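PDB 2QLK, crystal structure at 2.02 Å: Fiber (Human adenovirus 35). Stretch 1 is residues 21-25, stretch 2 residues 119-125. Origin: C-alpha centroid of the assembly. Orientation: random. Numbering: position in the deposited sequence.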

ATOM      1  N   ILE A  21      15.199  15.978   4.199  1.00110.86           N
ATOM      2  CA  ILE A  21      15.192  16.065   5.664  1.00110.13           C
ATOM      3  C   ILE A  21      13.762  16.015   6.204  1.00108.95           C
ATOM      4  O   ILE A  21      13.458  16.545   7.275  1.00108.39           O
ATOM      5  N   ASN A  22      12.893  15.351   5.447  1.00 71.56           N
ATOM      6  CA  ASN A  22      11.490  15.211   5.810  1.00 69.36           C
ATOM      7  C   ASN A  22      11.219  13.756   6.169  1.00 66.81           C
ATOM      8  O   ASN A  22      10.231  13.162   5.733  1.00 67.02           O
ATOM      9  N   THR A  23      12.099  13.192   6.985  1.00 46.71           N
ATOM     10  CA  THR A  23      11.967  11.806   7.377  1.00 43.38           C
ATOM     11  C   THR A  23      12.319  11.531   8.845  1.00 41.69           C
ATOM     12  O   THR A  23      13.422  11.838   9.314  1.00 41.40           O
ATOM     13  N   LEU A  24      11.350  10.969   9.564  1.00 45.12           N
ATOM     14  CA  LEU A  24      11.492  10.617  10.972  1.00 42.54           C
ATOM     15  C   LEU A  24      11.522   9.078  11.064  1.00 41.11           C
ATOM     16  O   LEU A  24      10.601   8.411  10.588  1.00 42.21           O
ATOM     17  N   TRP A  25      12.568   8.504  11.655  1.00 37.32           N
ATOM     18  CA  TRP A  25      12.655   7.050  11.724  1.00 34.78           C
ATOM     19  C   TRP A  25      13.480   6.502  12.866  1.00 34.21           C
ATOM     20  O   TRP A  25      14.122   7.245  13.621  1.00 35.06           O
ATOM     21  N   SER A 119      10.932  19.261  13.059  1.00 58.65           N
ATOM     22  CA  SER A 119       9.494  19.444  13.226  1.00 58.84           C
ATOM     23  C   SER A 119       8.788  18.096  13.309  1.00 57.89           C
ATOM     24  O   SER A 119       8.032  17.732  12.410  1.00 58.35           O
ATOM     25  N   SER A 120       9.032  17.358  14.386  1.00 53.61           N
ATOM     26  CA  SER A 120       8.404  16.053  14.551  1.00 52.46           C
ATOM     27  C   SER A 120       6.888  16.176  14.480  1.00 51.39           C
ATOM     28  O   SER A 120       6.206  15.258  14.008  1.00 51.50           O
ATOM     29  N   LYS A 121       6.372  17.318  14.940  1.00 50.43           N
ATOM     30  CA  LYS A 121       4.939  17.587  14.933  1.00 48.56           C
ATOM     31  C   LYS A 121       4.326  17.401  13.529  1.00 46.69           C
ATOM     32  O   LYS A 121       3.175  16.990  13.390  1.00 46.43           O
ATOM     33  N   ALA A 122       5.102  17.684  12.491  1.00 49.61           N
ATOM     34  CA  ALA A 122       4.600  17.544  11.131  1.00 47.57           C
ATOM     35  C   ALA A 122       4.507  16.073  10.687  1.00 45.77           C
ATOM     36  O   ALA A 122       3.957  15.765   9.633  1.00 44.44           O
ATOM     37  N   PHE A 123       5.050  15.169  11.495  1.00 43.88           N
ATOM     38  CA  PHE A 123       4.994  13.746  11.200  1.00 41.24           C
ATOM     39  C   PHE A 123       3.890  13.096  12.018  1.00 39.77           C
ATOM     40  O   PHE A 123       3.675  11.893  11.934  1.00 40.78           O
ATOM     41  N   MET A 124       3.188  13.893  12.812  1.00 32.43           N
ATOM     42  CA  MET A 124       2.150  13.361  13.682  1.00 30.88           C
ATOM     43  C   MET A 124       0.784  13.258  13.028  1.00 30.27           C
ATOM     44  O   MET A 124       0.470  14.013  12.106  1.00 30.63           O
ATOM     45  N   PRO A 125      -0.033  12.298  13.481  1.00 30.95           N
ATOM     46  CA  PRO A 125      -1.388  12.054  12.982  1.00 31.81           C
ATOM     47  C   PRO A 125      -2.352  13.158  13.395  1.00 32.38           C
ATOM     48  O   PRO A 125      -2.555  13.413  14.600  1.00 33.35           O
TER

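What does the start of stretch 1 offer its partner? Mainly backbone. Ile21, t at both chi1 and chi2, makes no contact and is poorly ordered. Asn22 points sideways with chi1 p, yet its carbonyl carbon C lies 3.3 Å from Phe123 CZ, near the plane of the ring. Its side-chain amide is satisfied outside this contact: ND2 is hydrogen-bonded elsewhere in the structure, and OD1 to a residue flanking one of the stretches.

How does Thr23 take part if its side chain, chi1 t, points away? Through its backbone: Thr23 N sits 3.3 Å from Phe123 CZ, again at the ring edge. Phe123, chi1 m and chi2 86°, thus reaches the main chain of stretch 1 with its tip.

Which side chain of stretch 1 points toward stretch 2? Leu24 does, with chi1 t and chi2 p, and it meets Phe123, which points toward stretch 1. Leu24 CB lies over one face of the Phe123 ring, 3.6 Å from the centroid and 12° off the normal, a CH-pi contact. Leu24 CD2 packs 3.6 Å from Phe123 CB and reaches Met124 CE at 4.5 Å; the CA-to-CB bond of Met124, chi1 m and chi2 m, points away, but its side-chain end comes nearer. Leu24 CD1 approaches Ser120 OG at 3.9 Å; Ser120, chi1 m, points sideways.

Do polar bonds join the stretches? None does; the contact rests on packing around Phe123 and Leu24, while Trp25, chi1 p, stays out of reach.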

ATOM      1  CB  ILE A  21      15.919  17.357   6.173  1.00 96.00           C
ATOM      2  CG1 ILE A  21      16.304  17.183   7.647  1.00 96.16           C
ATOM      3  CG2 ILE A  21      15.023  18.594   6.017  1.00 95.73           C
ATOM      4  CD1 ILE A  21      17.089  18.354   8.226  1.00 96.55           C
ATOM      5  CB  ASN A  22      10.614  15.628   4.634  1.00 88.62           C
ATOM      6  CG  ASN A  22      10.870  14.795   3.398  1.00 91.28           C
ATOM      7  OD1 ASN A  22      12.001  14.714   2.911  1.00 91.99           O
ATOM      8  ND2 ASN A  22       9.819  14.167   2.878  1.00 92.15           N
ATOM      9  CB  THR A  23      12.813  10.923   6.421  1.00 53.21           C
ATOM     10  OG1 THR A  23      13.027   9.626   6.997  1.00 51.46           O
ATOM     11  CG2 THR A  23      14.146  11.598   6.126  1.00 54.12           C
ATOM     12  CB  LEU A  24      10.301  11.181  11.739  1.00 39.94           C
ATOM     13  CG  LEU A  24      10.272  11.192  13.258  1.00 40.49           C
ATOM     14  CD1 LEU A  24      11.475  11.968  13.817  1.00 39.90           C
ATOM     15  CD2 LEU A  24       8.961  11.843  13.695  1.00 40.20           C
ATOM     16  CB  TRP A  25      13.212   6.498  10.401  1.00 51.73           C
ATOM     17  CG  TRP A  25      14.651   6.878  10.124  1.00 54.31           C
ATOM     18  CD1 TRP A  25      15.365   7.877  10.721  1.00 55.83           C
ATOM     19  CD2 TRP A  25      15.539   6.272   9.168  1.00 56.35           C
ATOM     20  NE1 TRP A  25      16.634   7.931  10.203  1.00 56.61           N
ATOM     21  CE2 TRP A  25      16.771   6.960   9.248  1.00 57.41           C
ATOM     22  CE3 TRP A  25      15.413   5.216   8.255  1.00 58.12           C
ATOM     23  CZ2 TRP A  25      17.875   6.629   8.448  1.00 58.18           C
ATOM     24  CZ3 TRP A  25      16.518   4.885   7.453  1.00 58.66           C
ATOM     25  CH2 TRP A  25      17.732   5.594   7.560  1.00 58.96           C
ATOM     26  CB  SER A 119       8.916  20.246  12.053  1.00 74.47           C
ATOM     27  OG  SER A 119       9.561  21.498  11.911  1.00 75.85           O
ATOM     28  CB  SER A 120       8.820  15.419  15.880  1.00 56.81           C
ATOM     29  OG  SER A 120      10.190  15.065  15.854  1.00 56.38           O
ATOM     30  CB  LYS A 121       4.677  19.015  15.429  1.00 71.74           C
ATOM     31  CG  LYS A 121       3.210  19.323  15.689  1.00 73.18           C
ATOM     32  CD  LYS A 121       3.013  20.706  16.287  1.00 75.54           C
ATOM     33  CE  LYS A 121       3.225  21.808  15.257  1.00 76.50           C
ATOM     34  NZ  LYS A 121       2.142  21.840  14.231  1.00 77.69           N
ATOM     35  CB  ALA A 122       5.476  18.335  10.186  1.00 40.22           C
ATOM     36  CB  PHE A 123       6.310  13.056  11.563  1.00 42.70           C
ATOM     37  CG  PHE A 123       7.459  13.427  10.685  1.00 42.82           C
ATOM     38  CD1 PHE A 123       8.229  14.564  10.961  1.00 43.12           C
ATOM     39  CD2 PHE A 123       7.790  12.631   9.583  1.00 42.14           C
ATOM     40  CE1 PHE A 123       9.323  14.904  10.149  1.00 42.72           C
ATOM     41  CE2 PHE A 123       8.870  12.948   8.763  1.00 44.01           C
ATOM     42  CZ  PHE A 123       9.649  14.097   9.046  1.00 44.00           C
ATOM     43  CB  MET A 124       2.050  14.237  14.931  1.00 31.02           C
ATOM     44  CG  MET A 124       3.330  14.296  15.759  1.00 29.07           C
ATOM     45  SD  MET A 124       3.647  12.729  16.667  1.00 29.90           S
ATOM     46  CE  MET A 124       5.061  12.193  15.870  1.00 24.45           C
ATOM     47  CB  PRO A 125      -1.775  10.728  13.643  1.00 25.65           C
ATOM     48  CG  PRO A 125      -0.946  10.734  14.910  1.00 22.59           C
ATOM     49  CD  PRO A 125       0.378  11.228  14.406  1.00 23.83           C
TER